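Local coordinates for protein thermophilic dibenzothiophene desulfurization enzyme C (Paenibacillus sp. A11-2, PDB 5XDC) that probably catalyses the FMNH2- and O2-dependent oxidation of dibenzothiophene to its sulfoxide and then its sulfone, as a tetrameric flavin monooxygenase of the DszC family, at residues H15-V20 with S52-L57; T56-K61 with E68-V73; V140-L145 with V170-S175. One frame throughout, in Å; residues are numbered along the deposited sequence.

Contact 1: residues H15-V20 with S52-L57; sequences HRALDV and SGLLTL
L54 holds CG anti to its carbonyl carbon (chi1 -63°) and keeps the chain extended beyond it (chi2 -176°), which carries both methyls onto the start of the helix that begins at R16. There V20 sets CG1 anti to its backbone N (chi1 172°), so that this methyl reaches across to 52-57. The side chains of V20 and L54 run in opposite directions and pass alongside each other, V20 CG1 lying 3.9 Å from L54 CD1. The same V20 methyl meets the CB of S52 at 3.7 Å. One turn earlier, A17 offers its CB to two leucines: L57 CD2 approaches to 3.8 Å, and L54 CD2 lies 4.0 Å away. L54 CD2 also rests against the carbonyl oxygen of A17, a van der Waals contact. The contact is a small apolar seam within the all-helical N-terminal domain of the acyl-CoA dehydrogenase fold, joining the start of helix 16-38 to the turn that follows helix 43-52. An alanine in place of L54 would remove both methyls and would probably loosen the seam, since they touch A17 and V20 and the side chain also packs on A21 and L24. The turn itself is held by polar groups. S52 OG, in the crowded position between its backbone N and carbonyl carbon, accepts from L54 N at 3.1 Å in a nearly straight ST-turn bond, and is also hydrogen-bonded to the carbonyl of I49. G53 has positive phi, where a side chain would collide with the preceding carbonyl oxygen. Its own carbonyl oxygen accepts two bonds from T56, from the backbone N and, in the carbonyl plane, from OG1 at 2.7 Å.

Contact 2: residues T56-K61 with E68-V73; sequences TLLISK and ESWPTV
L58 and W70 cross at about a right angle, and the leucine meets the indole face-on through one methyl. CD1 sits over the six-membered ring, 3.5 Å from its centroid and 19° off the normal, in a CH-pi contact displaced toward the rim, with W70 CZ2 the closest ring atom to CD1 at 3.3 Å. The other branch, L58 CD2, turns to V73 CG2 at 3.7 Å, again nearly perpendicular to the valine side chain, so L58 is wedged between W70 and V73, one methyl on each. L57 lies side by side with E68, both pointing the same way, and its CD2 rests on E68 CB at 3.6 Å; past V73 it runs in the opposite direction. The backbones join where E68 N donates to L57 O at 2.8 Å, almost along the C=O axis, and a water donates to E68 O and, weakly, to L58 O.

E68 bends at chi2 (-74°), bringing its carboxylate back over the start of the helix. OE1 accepts from S69 N at 3.0 Å through its anti lone pair, and from T72 OG1 at 2.7 Å, above the carboxylate plane. These two bonds fix the rotation of the carboxylate, and the negative charge near the helix N-terminus would probably be favoured by the helix dipole. W70 also stacks edge-to-face on W324 and lies about 10 Å from Y93, an FMN-binding residue, measured between side chains. The arrangement, a type I turn from T56 to I59 folded against the N-terminus of helix 70-83, belongs to the helical N-terminal domain of the acyl-CoA dehydrogenase fold.

Contact 3: residues V140-L145 with V170-S175; sequences VTATPL and VFAVTS
Three backbone hydrogen bonds join segments 140-145 and 170-175 in parallel register. V173 N donates to V140 O at 3.0 Å, in the carbonyl plane and fairly straight (164°). V173 O then accepts from A142 N at 2.8 Å, and A142 O from S175 N at 2.9 Å; both of these donors stand above the carbonyl planes. V173 thus bonds through both its N-H and its C=O to the residues flanking T141, while A142 does the same to V173 and S175. Close CA-H...O contacts run beside these bonds, among them T174 CA to A142 O at 3.2 Å.

T141 and V173 face one side of the sheet, A142 and T174 the other. The short segments cross at -59°, a strong twist, yet A142 CB still packs on A172 CB at 3.8 Å. V140, with CG1 anti to its backbone N, places that methyl 3.8 Å from A172 CB as well. On the T141 side, the CB atoms of T141 and S175 approach to 3.9 Å. T174 OG1 turns out of the pair to bond G180 O and R183 N.

F171 points its ring away from strand 141-144, toward S129 and N126, residues that bind FMN. Strand 167-174 thus pairs with 141-144 on one edge and brings F171 close to the FMN site, within the mixed beta sheet of the acyl-CoA dehydrogenase middle domain.

Overall arrangement
Contacts 1 and 2 are neighbours in the helical N-terminal domain, their centres about 9 Å apart. They share T56 and L57, on the connection between helices 43-52 and 70-83, and also touch directly where A17 and L18 pack on T72, so that the starts of helices 16-38 and 70-83 meet around one turn. Contact 3 follows later along the chain, in the beta sheet of the middle domain, with its centre about 36 Å from that of contact 1 and about 32 Å from that of contact 2, touching neither. The three thus sample two domains of the acyl-CoA dehydrogenase fold; contact 3 reaches residues lining the FMN site, whereas contact 1 lies away from it.

Contact 1: residues H15-V20 with S52-L57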
# COMPACT_ATOMS: atom_id res chain seq x y z
N HIS B 15 -32.23 20.01 10.35
CA HIS B 15 -31.90 18.99 9.37
C HIS B 15 -32.74 19.09 8.09
O HIS B 15 -32.71 18.17 7.27
CB HIS B 15 -32.07 17.60 9.99
N ARG B 16 -33.50 20.17 7.91
CA ARG B 16 -34.42 20.23 6.78
C ARG B 16 -33.68 20.20 5.45
O ARG B 16 -34.01 19.41 4.56
CB ARG B 16 -35.29 21.49 6.87
N ALA B 17 -32.66 21.05 5.30
CA ALA B 17 -31.93 21.10 4.04
C ALA B 17 -31.31 19.75 3.71
O ALA B 17 -31.39 19.28 2.56
CB ALA B 17 -30.84 22.17 4.11
N LEU B 18 -30.71 19.09 4.70
CA LEU B 18 -30.10 17.80 4.45
C LEU B 18 -31.13 16.74 4.11
O LEU B 18 -30.86 15.86 3.29
CB LEU B 18 -29.26 17.37 5.66
CG LEU B 18 -28.09 18.31 5.98
CD1 LEU B 18 -27.40 17.83 7.25
CD2 LEU B 18 -27.10 18.38 4.82
N ASP B 19 -32.33 16.80 4.70
CA ASP B 19 -33.40 15.90 4.29
C ASP B 19 -33.77 16.12 2.82
O ASP B 19 -34.02 15.16 2.09
CB ASP B 19 -34.64 16.12 5.16
CG ASP B 19 -34.42 15.69 6.61
OD1 ASP B 19 -33.42 15.01 6.88
OD2 ASP B 19 -35.27 16.03 7.45
N VAL B 20 -33.85 17.38 2.39
CA VAL B 20 -34.18 17.66 0.99
C VAL B 20 -33.12 17.07 0.08
O VAL B 20 -33.44 16.46 -0.94
CB VAL B 20 -34.33 19.17 0.78
CG1 VAL B 20 -34.47 19.50 -0.71
CG2 VAL B 20 -35.56 19.66 1.55
N SER B 52 -35.92 22.64 -5.43
CA SER B 52 -35.66 22.26 -4.05
C SER B 52 -35.29 23.45 -3.18
O SER B 52 -35.41 23.36 -1.95
CB SER B 52 -34.53 21.24 -4.01
OG SER B 52 -33.28 21.90 -4.14
N GLY B 53 -34.83 24.55 -3.77
CA GLY B 53 -34.33 25.68 -3.02
C GLY B 53 -32.88 25.58 -2.57
O GLY B 53 -32.30 26.60 -2.17
N LEU B 54 -32.25 24.41 -2.67
CA LEU B 54 -30.91 24.25 -2.11
C LEU B 54 -29.84 25.08 -2.82
O LEU B 54 -28.80 25.35 -2.22
CB LEU B 54 -30.51 22.77 -2.10
CG LEU B 54 -31.37 21.84 -1.25
CD1 LEU B 54 -30.77 20.43 -1.26
CD2 LEU B 54 -31.52 22.35 0.18
N LEU B 55 -30.06 25.52 -4.06
CA LEU B 55 -29.07 26.39 -4.70
C LEU B 55 -28.90 27.69 -3.93
O LEU B 55 -27.88 28.37 -4.09
CB LEU B 55 -29.44 26.67 -6.15
CG LEU B 55 -29.52 25.45 -7.09
CD1 LEU B 55 -30.24 25.75 -8.42
CD2 LEU B 55 -28.13 24.89 -7.38
N THR B 56 -29.87 28.06 -3.09
CA THR B 56 -29.81 29.28 -2.30
C THR B 56 -29.28 29.03 -0.88
O THR B 56 -29.43 29.90 -0.02
CB THR B 56 -31.19 29.94 -2.22
OG1 THR B 56 -32.04 29.18 -1.35
CG2 THR B 56 -31.85 30.02 -3.59
N LEU B 57 -28.64 27.88 -0.64
CA LEU B 57 -28.22 27.52 0.72
C LEU B 57 -27.42 28.62 1.40
O LEU B 57 -27.59 28.85 2.61
CB LEU B 57 -27.40 26.22 0.71
CG LEU B 57 -28.24 24.94 0.84
CD1 LEU B 57 -27.44 23.69 0.43
CD2 LEU B 57 -28.73 24.78 2.29

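Contact 2: residues T56-K61 with E68-V73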
# COMPACT_ATOMS: atom_id res chain seq x y z
N THR B 56 -29.87 28.06 -3.09
CA THR B 56 -29.81 29.28 -2.30
C THR B 56 -29.28 29.03 -0.88
O THR B 56 -29.43 29.90 -0.02
CB THR B 56 -31.19 29.94 -2.22
OG1 THR B 56 -32.04 29.18 -1.35
CG2 THR B 56 -31.85 30.02 -3.59
N LEU B 57 -28.64 27.88 -0.64
CA LEU B 57 -28.22 27.52 0.72
C LEU B 57 -27.42 28.62 1.40
O LEU B 57 -27.59 28.85 2.61
CB LEU B 57 -27.40 26.22 0.71
CG LEU B 57 -28.24 24.94 0.84
CD1 LEU B 57 -27.44 23.69 0.43
CD2 LEU B 57 -28.73 24.78 2.29
N LEU B 58 -26.51 29.27 0.68
CA LEU B 58 -25.58 30.21 1.30
C LEU B 58 -26.03 31.67 1.17
O LEU B 58 -25.36 32.55 1.72
CB LEU B 58 -24.18 30.06 0.71
CG LEU B 58 -23.45 28.75 1.02
CD1 LEU B 58 -22.16 28.66 0.22
CD2 LEU B 58 -23.17 28.61 2.51
N ILE B 59 -27.11 31.94 0.46
CA ILE B 59 -27.65 33.30 0.40
C ILE B 59 -28.35 33.57 1.72
O ILE B 59 -29.09 32.73 2.22
CB ILE B 59 -28.60 33.46 -0.80
CG1 ILE B 59 -27.83 33.34 -2.12
CG2 ILE B 59 -29.35 34.81 -0.76
CD1 ILE B 59 -28.74 33.22 -3.33
N SER B 60 -28.10 34.75 2.30
CA SER B 60 -28.70 35.09 3.58
C SER B 60 -30.23 35.08 3.50
O SER B 60 -30.82 35.30 2.45
CB SER B 60 -28.24 36.47 4.03
OG SER B 60 -28.81 37.45 3.17
N LYS B 61 -30.86 34.84 4.65
CA LYS B 61 -32.31 34.92 4.70
C LYS B 61 -32.81 36.32 4.33
O LYS B 61 -33.86 36.45 3.69
CB LYS B 61 -32.82 34.51 6.09
CG LYS B 61 -32.63 33.03 6.38
CD LYS B 61 -33.20 32.64 7.73
CE LYS B 61 -33.05 31.15 7.97
NZ LYS B 61 -33.70 30.73 9.24
N GLU B 68 -27.96 29.13 5.38
CA GLU B 68 -27.30 27.95 5.91
C GLU B 68 -25.78 28.13 5.86
O GLU B 68 -25.25 29.16 5.44
CB GLU B 68 -27.76 26.72 5.14
CG GLU B 68 -28.87 25.98 5.81
CD GLU B 68 -28.40 25.19 7.04
OE1 GLU B 68 -27.19 25.25 7.40
OE2 GLU B 68 -29.25 24.51 7.63
N SER B 69 -25.06 27.09 6.29
CA SER B 69 -23.63 27.14 6.49
C SER B 69 -22.90 26.21 5.52
O SER B 69 -23.50 25.29 4.95
CB SER B 69 -23.27 26.75 7.92
OG SER B 69 -23.59 25.37 8.10
N TRP B 70 -21.60 26.43 5.40
CA TRP B 70 -20.78 25.55 4.59
C TRP B 70 -20.81 24.10 5.06
O TRP B 70 -20.90 23.20 4.20
CB TRP B 70 -19.35 26.10 4.54
CG TRP B 70 -19.16 27.16 3.51
CD1 TRP B 70 -18.99 28.50 3.73
CD2 TRP B 70 -19.13 26.97 2.09
NE1 TRP B 70 -18.83 29.15 2.53
CE2 TRP B 70 -18.93 28.24 1.51
CE3 TRP B 70 -19.25 25.85 1.26
CZ2 TRP B 70 -18.83 28.42 0.14
CZ3 TRP B 70 -19.16 26.04 -0.11
CH2 TRP B 70 -18.96 27.31 -0.66
N PRO B 71 -20.77 23.78 6.36
CA PRO B 71 -20.96 22.38 6.76
C PRO B 71 -22.19 21.71 6.15
O PRO B 71 -22.11 20.57 5.68
CB PRO B 71 -21.04 22.48 8.30
CG PRO B 71 -20.12 23.60 8.61
CD PRO B 71 -20.33 24.61 7.49
N THR B 72 -23.33 22.41 6.12
CA THR B 72 -24.52 21.86 5.49
C THR B 72 -24.33 21.68 3.99
O THR B 72 -24.74 20.65 3.43
CB THR B 72 -25.71 22.79 5.77
OG1 THR B 72 -25.93 22.83 7.19
CG2 THR B 72 -26.96 22.30 5.09
N VAL B 73 -23.77 22.68 3.32
CA VAL B 73 -23.50 22.58 1.89
C VAL B 73 -22.63 21.37 1.59
O VAL B 73 -22.94 20.56 0.71
CB VAL B 73 -22.84 23.88 1.39
CG1 VAL B 73 -22.39 23.72 -0.06
CG2 VAL B 73 -23.80 25.07 1.54
O HOH W 1 -25.68 31.79 4.78

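Contact 3: residues V140-L145 with V170-S175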
# COMPACT_ATOMS: atom_id res chain seq x y z
N VAL B 140 -8.56 33.01 -23.76
CA VAL B 140 -9.71 33.90 -23.77
C VAL B 140 -9.27 35.28 -23.32
O VAL B 140 -8.79 35.46 -22.19
CB VAL B 140 -10.85 33.36 -22.89
CG1 VAL B 140 -12.03 34.33 -22.91
CG2 VAL B 140 -11.28 31.98 -23.38
N THR B 141 -9.44 36.26 -24.19
CA THR B 141 -8.96 37.61 -23.95
C THR B 141 -10.12 38.56 -23.69
O THR B 141 -11.25 38.32 -24.12
CB THR B 141 -8.14 38.12 -25.13
OG1 THR B 141 -8.95 38.13 -26.30
CG2 THR B 141 -6.93 37.21 -25.35
N ALA B 142 -9.82 39.63 -22.96
CA ALA B 142 -10.77 40.69 -22.65
C ALA B 142 -10.20 42.00 -23.17
O ALA B 142 -9.20 42.49 -22.64
CB ALA B 142 -11.03 40.75 -21.15
N THR B 143 -10.82 42.56 -24.21
CA THR B 143 -10.37 43.82 -24.79
C THR B 143 -11.21 44.96 -24.24
O THR B 143 -12.45 44.90 -24.33
CB THR B 143 -10.46 43.77 -26.31
OG1 THR B 143 -9.65 42.70 -26.80
CG2 THR B 143 -9.98 45.07 -26.93
N PRO B 144 -10.63 45.99 -23.64
CA PRO B 144 -11.46 47.05 -23.04
C PRO B 144 -12.17 47.88 -24.09
O PRO B 144 -11.60 48.22 -25.13
CB PRO B 144 -10.45 47.89 -22.25
CG PRO B 144 -9.14 47.62 -22.89
CD PRO B 144 -9.19 46.21 -23.38
N LEU B 145 -13.42 48.20 -23.80
CA LEU B 145 -14.24 49.12 -24.58
C LEU B 145 -14.35 50.47 -23.89
O LEU B 145 -14.20 50.56 -22.67
CB LEU B 145 -15.63 48.53 -24.79
CG LEU B 145 -15.64 47.25 -25.64
CD1 LEU B 145 -16.94 46.51 -25.46
CD2 LEU B 145 -15.38 47.58 -27.09
N VAL B 170 -17.23 33.81 -15.74
CA VAL B 170 -16.32 33.83 -16.88
C VAL B 170 -15.02 34.49 -16.46
O VAL B 170 -15.02 35.45 -15.67
CB VAL B 170 -16.96 34.56 -18.09
CG1 VAL B 170 -15.98 34.66 -19.23
CG2 VAL B 170 -18.21 33.85 -18.55
N PHE B 171 -13.90 33.97 -16.97
CA PHE B 171 -12.57 34.51 -16.73
C PHE B 171 -11.88 34.79 -18.06
O PHE B 171 -11.98 33.99 -19.00
CB PHE B 171 -11.72 33.54 -15.92
CG PHE B 171 -12.21 33.35 -14.52
CD1 PHE B 171 -13.21 32.45 -14.24
CD2 PHE B 171 -11.64 34.05 -13.48
CE1 PHE B 171 -13.66 32.27 -12.94
CE2 PHE B 171 -12.10 33.87 -12.18
CZ PHE B 171 -13.10 32.97 -11.92
N ALA B 172 -11.16 35.91 -18.12
CA ALA B 172 -10.42 36.29 -19.32
C ALA B 172 -9.22 37.12 -18.91
O ALA B 172 -9.13 37.61 -17.78
CB ALA B 172 -11.30 37.07 -20.31
N VAL B 173 -8.26 37.26 -19.84
CA VAL B 173 -7.06 38.06 -19.61
C VAL B 173 -7.12 39.30 -20.48
O VAL B 173 -7.42 39.22 -21.68
CB VAL B 173 -5.78 37.27 -19.91
CG1 VAL B 173 -5.55 36.25 -18.82
CG2 VAL B 173 -5.85 36.61 -21.28
N THR B 174 -6.79 40.45 -19.89
CA THR B 174 -6.86 41.69 -20.64
C THR B 174 -5.86 41.69 -21.79
O THR B 174 -4.75 41.16 -21.68
CB THR B 174 -6.60 42.89 -19.73
OG1 THR B 174 -5.30 42.79 -19.14
CG2 THR B 174 -7.67 43.02 -18.66
N SER B 175 -6.28 42.29 -22.90
CA SER B 175 -5.51 42.40 -24.12
C SER B 175 -5.79 43.75 -24.75
O SER B 175 -6.90 44.28 -24.65
CB SER B 175 -5.87 41.27 -25.10
OG SER B 175 -5.16 41.42 -26.32